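Local structure of Blo t 1 allergen (Blomia tropicalis, 5JT8) at residues 295-300 with 323-328; 122-127 with 155-160; 29-34 with 70-75. The protein is a mite allergen of the papain family, probably a cysteine protease, whose proenzyme carries an inhibitory propeptide of the cathepsin I29 type. All blocks are in the same frame, centred on the assembly; numbering follows the deposited sequence.

Contact 1 of 3, residues 295-300 with 323-328. Unlike the reference sequence in segment 323-328: Y327 (reference Phe).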
loop_
_atom_site.group_PDB
_atom_site.type_symbol
_atom_site.label_atom_id
_atom_site.label_comp_id
_atom_site.label_asym_id
_atom_site.label_seq_id
_atom_site.Cartn_x
_atom_site.Cartn_y
_atom_site.Cartn_z
ATOM N N ASP A 295 11.686 4.297 17.394
ATOM C CA ASP A 295 11.998 3.675 16.108
ATOM C C ASP A 295 10.746 3.545 15.221
ATOM O O ASP A 295 9.705 3.087 15.686
ATOM C CB ASP A 295 12.633 2.296 16.315
ATOM C CG ASP A 295 13.958 2.372 17.076
ATOM O OD1 ASP A 295 14.548 3.463 17.113
ATOM O OD2 ASP A 295 14.416 1.349 17.621
ATOM N N TYR A 296 10.843 3.950 13.957
ATOM C CA TYR A 296 9.691 3.886 13.060
ATOM C C TYR A 296 10.029 3.360 11.677
ATOM O O TYR A 296 11.184 3.334 11.265
ATOM C CB TYR A 296 9.032 5.265 12.921
ATOM C CG TYR A 296 9.944 6.314 12.331
ATOM C CD1 TYR A 296 10.070 6.473 10.947
ATOM C CD2 TYR A 296 10.700 7.138 13.160
ATOM C CE1 TYR A 296 10.923 7.453 10.405
ATOM C CE2 TYR A 296 11.554 8.097 12.639
ATOM C CZ TYR A 296 11.663 8.258 11.260
ATOM O OH TYR A 296 12.516 9.231 10.760
ATOM N N TRP A 297 8.986 2.935 10.982
ATOM C CA TRP A 297 9.052 2.554 9.585
ATOM C C TRP A 297 8.620 3.734 8.720
ATOM O O TRP A 297 7.764 4.518 9.129
ATOM C CB TRP A 297 8.123 1.382 9.301
ATOM C CG TRP A 297 8.468 0.096 9.946
ATOM C CD1 TRP A 297 7.760 -0.555 10.909
ATOM C CD2 TRP A 297 9.588 -0.731 9.637
ATOM N NE1 TRP A 297 8.388 -1.734 11.243
ATOM C CE2 TRP A 297 9.514 -1.863 10.474
ATOM C CE3 TRP A 297 10.659 -0.618 8.749
ATOM C CZ2 TRP A 297 10.449 -2.882 10.422
ATOM C CZ3 TRP A 297 11.601 -1.630 8.715
ATOM C CH2 TRP A 297 11.481 -2.744 9.537
ATOM N N ILE A 298 9.175 3.849 7.522
ATOM C CA ILE A 298 8.637 4.808 6.551
ATOM C C ILE A 298 7.792 4.083 5.505
ATOM O O ILE A 298 8.288 3.230 4.753
ATOM C CB ILE A 298 9.733 5.606 5.849
ATOM C CG1 ILE A 298 10.724 6.183 6.877
ATOM C CG2 ILE A 298 9.106 6.705 4.995
ATOM C CD1 ILE A 298 11.995 6.774 6.257
ATOM N N ILE A 299 6.508 4.421 5.473
ATOM C CA ILE A 299 5.542 3.741 4.618
ATOM C C ILE A 299 5.113 4.596 3.444
ATOM O O ILE A 299 4.614 5.711 3.618
ATOM C CB ILE A 299 4.303 3.324 5.431
ATOM C CG1 ILE A 299 4.665 2.153 6.348
ATOM C CG2 ILE A 299 3.143 2.929 4.516
ATOM C CD1 ILE A 299 3.508 1.669 7.196
ATOM N N ARG A 300 5.322 4.084 2.238
ATOM C CA ARG A 300 4.766 4.733 1.051
ATOM C C ARG A 300 3.386 4.171 0.743
ATOM O O ARG A 300 3.243 2.978 0.422
ATOM C CB ARG A 300 5.673 4.549 -0.159
ATOM C CG ARG A 300 5.036 4.977 -1.469
ATOM C CD ARG A 300 5.976 4.716 -2.621
ATOM N NE ARG A 300 5.335 4.932 -3.917
ATOM C CZ ARG A 300 5.534 6.002 -4.681
ATOM N NH1 ARG A 300 6.350 6.974 -4.285
ATOM N NH2 ARG A 300 4.914 6.101 -5.842
ATOM N N GLY A 323 0.546 -5.718 11.591
ATOM C CA GLY A 323 0.975 -6.798 10.709
ATOM C C GLY A 323 1.979 -6.425 9.616
ATOM O O GLY A 323 2.123 -7.142 8.624
ATOM N N ILE A 324 2.684 -5.314 9.810
ATOM C CA ILE A 324 3.706 -4.843 8.875
ATOM C C ILE A 324 4.738 -5.916 8.502
ATOM O O ILE A 324 5.147 -6.016 7.340
ATOM C CB ILE A 324 4.438 -3.618 9.474
ATOM C CG1 ILE A 324 3.587 -2.362 9.285
ATOM C CG2 ILE A 324 5.840 -3.429 8.869
ATOM C CD1 ILE A 324 4.035 -1.210 10.181
ATOM N N ASN A 325 5.144 -6.724 9.481
ATOM C CA ASN A 325 6.123 -7.787 9.242
ATOM C C ASN A 325 5.563 -9.106 8.690
ATOM O O ASN A 325 6.309 -10.071 8.532
ATOM C CB ASN A 325 6.870 -8.121 10.544
ATOM C CG ASN A 325 7.616 -6.939 11.124
ATOM O OD1 ASN A 325 7.013 -5.936 11.509
ATOM N ND2 ASN A 325 8.944 -7.062 11.210
ATOM N N ASN A 326 4.263 -9.182 8.441
ATOM C CA ASN A 326 3.664 -10.470 8.102
ATOM C C ASN A 326 4.068 -10.953 6.712
ATOM O O ASN A 326 4.469 -12.100 6.544
ATOM C CB ASN A 326 2.131 -10.403 8.206
ATOM C CG ASN A 326 1.640 -10.304 9.650
ATOM O OD1 ASN A 326 2.419 -10.451 10.592
ATOM N ND2 ASN A 326 0.336 -10.087 9.823
ATOM N N TYR A 327 3.980 -10.065 5.729
ATOM C CA TYR A 327 4.119 -10.444 4.325
ATOM C C TYR A 327 4.966 -9.455 3.555
ATOM O O TYR A 327 4.455 -8.623 2.795
ATOM C CB TYR A 327 2.750 -10.547 3.645
ATOM C CG TYR A 327 1.783 -11.468 4.330
ATOM C CD1 TYR A 327 1.928 -12.850 4.244
ATOM C CD2 TYR A 327 0.712 -10.961 5.057
ATOM C CE1 TYR A 327 1.026 -13.700 4.861
ATOM C CE2 TYR A 327 -0.184 -11.801 5.683
ATOM C CZ TYR A 327 -0.021 -13.169 5.585
ATOM O OH TYR A 327 -0.916 -13.998 6.202
ATOM N N VAL A 328 6.269 -9.559 3.739
ATOM C CA VAL A 328 7.187 -8.636 3.129
ATOM C C VAL A 328 7.804 -9.275 1.888
ATOM O O VAL A 328 8.308 -10.407 1.949
ATOM C CB VAL A 328 8.267 -8.228 4.122
ATOM C CG1 VAL A 328 9.213 -7.212 3.501
ATOM C CG2 VAL A 328 7.604 -7.661 5.392
HETATM O O HOH W 1 7.752 -3.883 12.953
#

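Contact 2 of 3, residues 122-127 with 155-160. With NO3 (nitrate ion), chain I.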
loop_
_atom_site.group_PDB
_atom_site.type_symbol
_atom_site.label_atom_id
_atom_site.label_comp_id
_atom_site.label_asym_id
_atom_site.label_seq_id
_atom_site.Cartn_x
_atom_site.Cartn_y
_atom_site.Cartn_z
ATOM N N LYS A 122 18.015 8.622 -1.022
ATOM C CA LYS A 122 19.102 7.959 -1.740
ATOM C C LYS A 122 18.810 7.882 -3.241
ATOM O O LYS A 122 19.680 7.559 -4.057
ATOM C CB LYS A 122 19.338 6.551 -1.177
ATOM C CG LYS A 122 19.367 6.480 0.342
ATOM C CD LYS A 122 20.250 5.349 0.831
ATOM C CE LYS A 122 21.729 5.696 0.655
ATOM N NZ LYS A 122 22.636 4.643 1.204
ATOM N N ALA A 123 17.571 8.185 -3.597
ATOM C CA ALA A 123 17.111 7.994 -4.951
ATOM C C ALA A 123 15.933 8.912 -5.169
ATOM O O ALA A 123 15.278 9.338 -4.210
ATOM C CB ALA A 123 16.717 6.527 -5.194
ATOM N N ARG A 124 15.678 9.245 -6.426
ATOM C CA ARG A 124 14.516 10.047 -6.737
ATOM C C ARG A 124 13.410 9.050 -6.954
ATOM O O ARG A 124 13.345 8.437 -8.003
ATOM C CB ARG A 124 14.734 10.932 -7.971
ATOM C CG ARG A 124 14.653 12.431 -7.670
ATOM C CD ARG A 124 14.605 13.301 -8.936
ATOM N NE ARG A 124 15.318 12.699 -10.061
ATOM C CZ ARG A 124 14.763 12.436 -11.243
ATOM N NH1 ARG A 124 13.486 12.735 -11.459
ATOM N NH2 ARG A 124 15.484 11.880 -12.213
ATOM N N LEU A 125 12.583 8.838 -5.937
ATOM C CA LEU A 125 11.477 7.899 -6.065
ATOM C C LEU A 125 10.379 8.584 -6.833
ATOM O O LEU A 125 10.381 9.811 -6.953
ATOM C CB LEU A 125 10.985 7.435 -4.701
ATOM C CG LEU A 125 12.065 6.657 -3.958
ATOM C CD1 LEU A 125 11.515 6.130 -2.636
ATOM C CD2 LEU A 125 12.593 5.528 -4.842
ATOM N N THR A 126 9.449 7.806 -7.372
ATOM C CA THR A 126 8.407 8.401 -8.198
ATOM C C THR A 126 7.343 9.030 -7.309
ATOM O O THR A 126 7.259 8.745 -6.110
ATOM C CB THR A 126 7.772 7.367 -9.157
ATOM O OG1 THR A 126 7.171 6.314 -8.398
ATOM C CG2 THR A 126 8.839 6.782 -10.093
ATOM N N ARG A 127 6.539 9.896 -7.904
ATOM C CA ARG A 127 5.529 10.631 -7.159
ATOM C C ARG A 127 4.465 9.728 -6.570
ATOM O O ARG A 127 4.213 8.634 -7.070
ATOM C CB ARG A 127 4.876 11.689 -8.058
ATOM C CG ARG A 127 5.824 12.808 -8.467
ATOM C CD ARG A 127 5.055 13.992 -9.040
ATOM N NE ARG A 127 5.494 15.271 -8.473
ATOM C CZ ARG A 127 5.180 15.702 -7.249
ATOM N NH1 ARG A 127 4.433 14.954 -6.439
ATOM N NH2 ARG A 127 5.625 16.879 -6.828
ATOM N N GLN A 155 18.600 4.992 -12.731
ATOM C CA GLN A 155 18.300 6.432 -12.721
ATOM C C GLN A 155 17.291 6.743 -13.814
ATOM O O GLN A 155 17.437 7.714 -14.549
ATOM C CB GLN A 155 19.570 7.291 -12.908
ATOM C CG GLN A 155 20.675 7.066 -11.859
ATOM C CD GLN A 155 21.394 5.717 -12.019
ATOM O OE1 GLN A 155 21.866 5.373 -13.105
ATOM N NE2 GLN A 155 21.463 4.949 -10.938
ATOM N N GLN A 156 16.295 5.871 -13.960
ATOM C CA GLN A 156 15.189 6.112 -14.888
ATOM C C GLN A 156 13.911 6.302 -14.094
ATOM O O GLN A 156 13.586 5.489 -13.226
ATOM C CB GLN A 156 15.014 4.955 -15.886
ATOM C CG GLN A 156 16.123 4.824 -16.920
ATOM C CD GLN A 156 16.004 3.545 -17.762
ATOM O OE1 GLN A 156 15.068 2.770 -17.599
ATOM N NE2 GLN A 156 16.962 3.331 -18.660
ATOM N N SER A 157 13.190 7.372 -14.392
ATOM C CA SER A 157 11.896 7.610 -13.764
ATOM C C SER A 157 10.805 7.144 -14.715
ATOM O O SER A 157 10.619 7.716 -15.781
ATOM C CB SER A 157 11.704 9.093 -13.422
ATOM O OG SER A 157 12.758 9.548 -12.601
ATOM N N ILE A 158 10.093 6.096 -14.330
ATOM C CA ILE A 158 8.993 5.604 -15.142
ATOM C C ILE A 158 7.735 5.517 -14.302
ATOM O O ILE A 158 7.779 5.359 -13.066
ATOM C CB ILE A 158 9.306 4.230 -15.750
ATOM C CG1 ILE A 158 9.551 3.215 -14.635
ATOM C CG2 ILE A 158 10.521 4.316 -16.674
ATOM C CD1 ILE A 158 10.152 1.903 -15.107
ATOM N N GLU A 159 6.608 5.661 -14.977
ATOM C CA GLU A 159 5.322 5.473 -14.351
ATOM C C GLU A 159 4.654 4.282 -15.024
ATOM O O GLU A 159 4.291 4.348 -16.202
ATOM C CB GLU A 159 4.455 6.720 -14.477
ATOM C CG GLU A 159 3.133 6.572 -13.763
ATOM C CD GLU A 159 2.319 7.842 -13.758
ATOM O OE1 GLU A 159 2.764 8.843 -14.367
ATOM O OE2 GLU A 159 1.230 7.829 -13.142
ATOM N N LEU A 160 4.521 3.193 -14.279
ATOM C CA LEU A 160 3.948 1.973 -14.819
ATOM C C LEU A 160 2.427 1.963 -14.702
ATOM O O LEU A 160 1.843 2.691 -13.890
ATOM C CB LEU A 160 4.543 0.759 -14.115
ATOM C CG LEU A 160 6.058 0.607 -14.251
ATOM C CD1 LEU A 160 6.556 -0.570 -13.422
ATOM C CD2 LEU A 160 6.486 0.460 -15.697
HETATM N N NO3 I . 6.734 9.706 -11.916
HETATM O O1 NO3 I . 7.289 10.421 -11.031
HETATM O O2 NO3 I . 7.422 8.889 -12.600
HETATM O O3 NO3 I . 5.487 9.808 -12.125
HETATM O O HOH W 2 11.758 9.216 -10.006
#

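Contact 3 of 3, residues 29-34 with 70-75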
loop_
_atom_site.group_PDB
_atom_site.type_symbol
_atom_site.label_atom_id
_atom_site.label_comp_id
_atom_site.label_asym_id
_atom_site.label_seq_id
_atom_site.Cartn_x
_atom_site.Cartn_y
_atom_site.Cartn_z
ATOM N N GLU A 29 -21.241 18.262 3.197
ATOM C CA GLU A 29 -21.183 18.712 1.808
ATOM C C GLU A 29 -20.062 19.714 1.548
ATOM O O GLU A 29 -19.979 20.294 0.466
ATOM C CB GLU A 29 -22.529 19.277 1.344
ATOM C CG GLU A 29 -22.950 20.589 1.956
ATOM C CD GLU A 29 -23.583 20.418 3.318
ATOM O OE1 GLU A 29 -23.618 19.278 3.832
ATOM O OE2 GLU A 29 -24.058 21.430 3.873
ATOM N N GLN A 30 -19.192 19.902 2.532
ATOM C CA GLN A 30 -17.884 20.464 2.246
ATOM C C GLN A 30 -17.044 19.285 1.789
ATOM O O GLN A 30 -16.323 19.362 0.798
ATOM C CB GLN A 30 -17.271 21.156 3.463
ATOM C CG GLN A 30 -18.231 22.070 4.200
ATOM C CD GLN A 30 -18.566 21.538 5.574
ATOM O OE1 GLN A 30 -17.762 20.833 6.186
ATOM N NE2 GLN A 30 -19.759 21.852 6.062
ATOM N N PHE A 31 -17.176 18.184 2.520
ATOM C CA PHE A 31 -16.579 16.908 2.149
ATOM C C PHE A 31 -17.067 16.471 0.769
ATOM O O PHE A 31 -16.292 15.942 -0.033
ATOM C CB PHE A 31 -16.914 15.857 3.216
ATOM C CG PHE A 31 -16.643 14.439 2.800
ATOM C CD1 PHE A 31 -15.396 13.873 3.003
ATOM C CD2 PHE A 31 -17.650 13.657 2.248
ATOM C CE1 PHE A 31 -15.149 12.564 2.638
ATOM C CE2 PHE A 31 -17.408 12.345 1.878
ATOM C CZ PHE A 31 -16.156 11.798 2.077
ATOM N N LYS A 32 -18.350 16.707 0.496
ATOM C CA LYS A 32 -18.945 16.353 -0.793
ATOM C C LYS A 32 -18.335 17.118 -1.951
ATOM O O LYS A 32 -18.000 16.526 -2.973
ATOM C CB LYS A 32 -20.450 16.596 -0.788
ATOM C CG LYS A 32 -21.262 15.372 -0.484
ATOM C CD LYS A 32 -21.810 14.731 -1.743
ATOM C CE LYS A 32 -22.621 15.730 -2.554
ATOM N NZ LYS A 32 -23.153 15.123 -3.803
ATOM N N LYS A 33 -18.201 18.432 -1.806
ATOM C CA LYS A 33 -17.676 19.236 -2.904
ATOM C C LYS A 33 -16.146 19.177 -2.982
ATOM O O LYS A 33 -15.576 19.368 -4.056
ATOM C CB LYS A 33 -18.167 20.693 -2.810
ATOM C CG LYS A 33 -17.773 21.489 -1.569
ATOM C CD LYS A 33 -18.344 22.910 -1.668
ATOM C CE LYS A 33 -18.009 23.783 -0.459
ATOM N NZ LYS A 33 -18.652 23.313 0.807
ATOM N N VAL A 34 -15.479 18.891 -1.867
ATOM C CA VAL A 34 -14.028 18.737 -1.904
ATOM C C VAL A 34 -13.655 17.464 -2.662
ATOM O O VAL A 34 -12.753 17.476 -3.502
ATOM C CB VAL A 34 -13.403 18.702 -0.487
ATOM C CG1 VAL A 34 -11.987 18.184 -0.548
ATOM C CG2 VAL A 34 -13.416 20.087 0.138
ATOM N N TYR A 70 -4.438 13.329 12.949
ATOM C CA TYR A 70 -5.407 12.544 12.179
ATOM C C TYR A 70 -6.300 13.473 11.360
ATOM O O TYR A 70 -6.538 14.614 11.761
ATOM C CB TYR A 70 -6.250 11.655 13.094
ATOM C CG TYR A 70 -5.419 10.714 13.925
ATOM C CD1 TYR A 70 -4.927 9.540 13.381
ATOM C CD2 TYR A 70 -5.103 11.015 15.250
ATOM C CE1 TYR A 70 -4.152 8.679 14.121
ATOM C CE2 TYR A 70 -4.324 10.152 16.003
ATOM C CZ TYR A 70 -3.850 8.987 15.427
ATOM O OH TYR A 70 -3.078 8.110 16.150
ATOM N N ALA A 71 -6.783 13.000 10.211
ATOM C CA ALA A 71 -7.591 13.852 9.336
ATOM C C ALA A 71 -8.491 13.084 8.371
ATOM O O ALA A 71 -8.105 12.044 7.822
ATOM C CB ALA A 71 -6.687 14.792 8.543
ATOM N N ILE A 72 -9.696 13.621 8.190
ATOM C CA ILE A 72 -10.626 13.230 7.137
ATOM C C ILE A 72 -9.939 13.041 5.778
ATOM O O ILE A 72 -9.021 13.785 5.430
ATOM C CB ILE A 72 -11.730 14.308 6.983
ATOM C CG1 ILE A 72 -12.512 14.455 8.286
ATOM C CG2 ILE A 72 -12.654 13.995 5.814
ATOM C CD1 ILE A 72 -13.155 13.163 8.741
ATOM N N ASN A 73 -10.380 12.044 5.018
ATOM C CA ASN A 73 -9.961 11.906 3.635
ATOM C C ASN A 73 -11.090 11.368 2.762
ATOM O O ASN A 73 -12.226 11.198 3.228
ATOM C CB ASN A 73 -8.742 10.993 3.535
ATOM C CG ASN A 73 -8.955 9.676 4.243
ATOM O OD1 ASN A 73 -9.805 8.871 3.844
ATOM N ND2 ASN A 73 -8.182 9.446 5.304
ATOM N N GLU A 74 -10.754 11.079 1.507
ATOM C CA GLU A 74 -11.710 10.628 0.491
ATOM C C GLU A 74 -12.541 9.417 0.926
ATOM O O GLU A 74 -13.645 9.194 0.425
ATOM C CB GLU A 74 -10.964 10.296 -0.809
ATOM C CG GLU A 74 -10.018 9.100 -0.689
ATOM C CD GLU A 74 -9.392 8.692 -2.016
ATOM O OE1 GLU A 74 -10.129 8.178 -2.886
ATOM O OE2 GLU A 74 -8.166 8.888 -2.190
ATOM N N TYR A 75 -12.008 8.643 1.861
ATOM C CA TYR A 75 -12.645 7.404 2.283
ATOM C C TYR A 75 -13.500 7.557 3.539
ATOM O O TYR A 75 -14.121 6.594 3.984
ATOM C CB TYR A 75 -11.583 6.337 2.541
ATOM C CG TYR A 75 -10.749 5.954 1.340
ATOM C CD1 TYR A 75 -11.344 5.441 0.190
ATOM C CD2 TYR A 75 -9.355 6.065 1.373
ATOM C CE1 TYR A 75 -10.586 5.078 -0.903
ATOM C CE2 TYR A 75 -8.590 5.702 0.288
ATOM C CZ TYR A 75 -9.206 5.207 -0.847
ATOM O OH TYR A 75 -8.439 4.837 -1.929
#

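Contact 1 of 3, residues 295-300 with 323-328
I324 lies over one face of the W297 indole. Its CG2 sits 4.1 Å from the centroid of the five-membered ring and 22° off the ring normal, a CH-pi contact displaced toward the rim. The two side chains slide past each other in opposite directions, and the other branch of I324 also touches the ring, CD1 standing 3.9 Å from W297 CD1. I324 can use both branches because CG2 is anti to its backbone N while CG1 turns beside that N (chi1 -80°). The same I324 CD1 meets I299 CD1 tip to tip at 4.2 Å. W297 and I299 are alternate residues on one side of strand 294-300, in the beta domain of the papain-like fold; helix 237-247 packs on W297 through V240 and M241, and I252 of strand 250-254 on I324. No direct hydrogen bond joins the segments. Instead a water at the indole edge, in the ring plane, accepts from W297 NE1 at 2.8 Å and donates to N325 OD1 at 2.6 Å. N325 CG is beside its backbone N (chi1 -60°), which carries the amide nearer the indole than its CB. Its ND2 is held separately, by S235 O and D237 OD1.

Contact 2 of 3, residues 122-127 with 155-160
T126 CG2 rests 3.5 Å from I158 O, and this methyl makes the nonpolar contact between the segments. The backbones are in register at T126 and S157, whose CA atoms are 6.6 Å apart, and no clear direct hydrogen bond joins the two segments. With chi1 at 61°, T126 OG1 lies between its own N and carbonyl carbon and CG2 lies beside N; the methyl thus meets the neighbouring loop while OG1 bonds to E147 OE1 on helix 139-154. I158 contributes its backbone, for its CB points away and its side chain packs on Y150 and Y223. The segments flank helix 139-154, the central helix of the mainly helical domain of the papain-like fold, which begins just after C137; S151 and E147 of this helix bond to R124 O and L160 N. Water-mediated bonding supplies the polar link: one water donates to R124 O at 2.7 Å and is 2.8 Å from S157 OG. The R124 chain bends at chi3 (-30°) and brings its guanidinium obliquely to that hydroxyl, NH1 being 3.5 Å from S157 OG. Anion binding involves a nitrate, probably from the crystallisation liquor, beside T126, I158 and E159. R127 N donates to its O1 at 3.3 Å with a nearly straight N-H...O angle of 168°, and R129 NH1 gives the nitrate a second hydrogen bond.

Contact 3 of 3, residues 29-34 with 70-75
F31, on helix 28-34, meets the segment 70-75 first at I72, whose CG2 is 3.9 Å from F31 CD1. The two side chains cross at about a right angle, and the methyl approaches the ring obliquely. F31 CG is anti to its backbone N (chi1 166°), which carries the ring off the helix toward the loop; I72 CB points toward the helix, and CG2 is the branch that touches. I72 also touches F52, L56 and V59 of helix 42-62.

At N73 the backbone does the touching. Its carbonyl O lies at the edge of the F31 ring, in the ring plane, 3.3 Å from CE1, where the polarised C-H bonds of an aromatic rim would suit an oxygen. N73 CB points away from the helix, and its amide closes an Asx turn: OD1 accepts from Y75 N at 3.0 Å with an N-H...O angle of 151°, the donor lying in the carbonyl plane on a lone pair. Both segments lie in the I29 propeptide inhibitor region, where the contact joins an N-terminal helix to the loop that runs on to the protease.

E74 follows with its O 4.0 Å from F31 CZ, oblique to the ring; that O also accepts from K37 NZ. E74 CB points away from the helix, and its carboxylate OE2 bonds to Q130 NE2 of the protease region. CG of E74 stands 3.6 Å above the plane of the Y75 ring, over its centre.

Y75 packs against F83 and edge-to-face on W303, while its OH bonds to G132 O. The loop therefore lies between helix 28-34 and the protease: F31 meets F52 of helix 42-62 on the propeptide side, and Y75 joins helix 80-88 to the papain-like body.

Overall arrangement
From the N terminus, contact 3 comes first: it brings helix 28-34 against the loop at 70-75, closing an excursion that includes helix 42-62 within the I29 propeptide region. Contact 2 follows, closing around helix 139-154, and contact 1 joins strand 294-300 to the loop before strand 329-332 after an excursion through strand 312-316. The three are in series; none nests in or crosses another. Contacts 1 and 2 share the papain-like region and touch: R300 NH1 and NH2 probably bond to T126 O and R127 O, linking the strand to the loop beside the helix. Contact 3 stands apart, its nearest atoms about 12 Å from contact 1 and about 13 Å from contact 2.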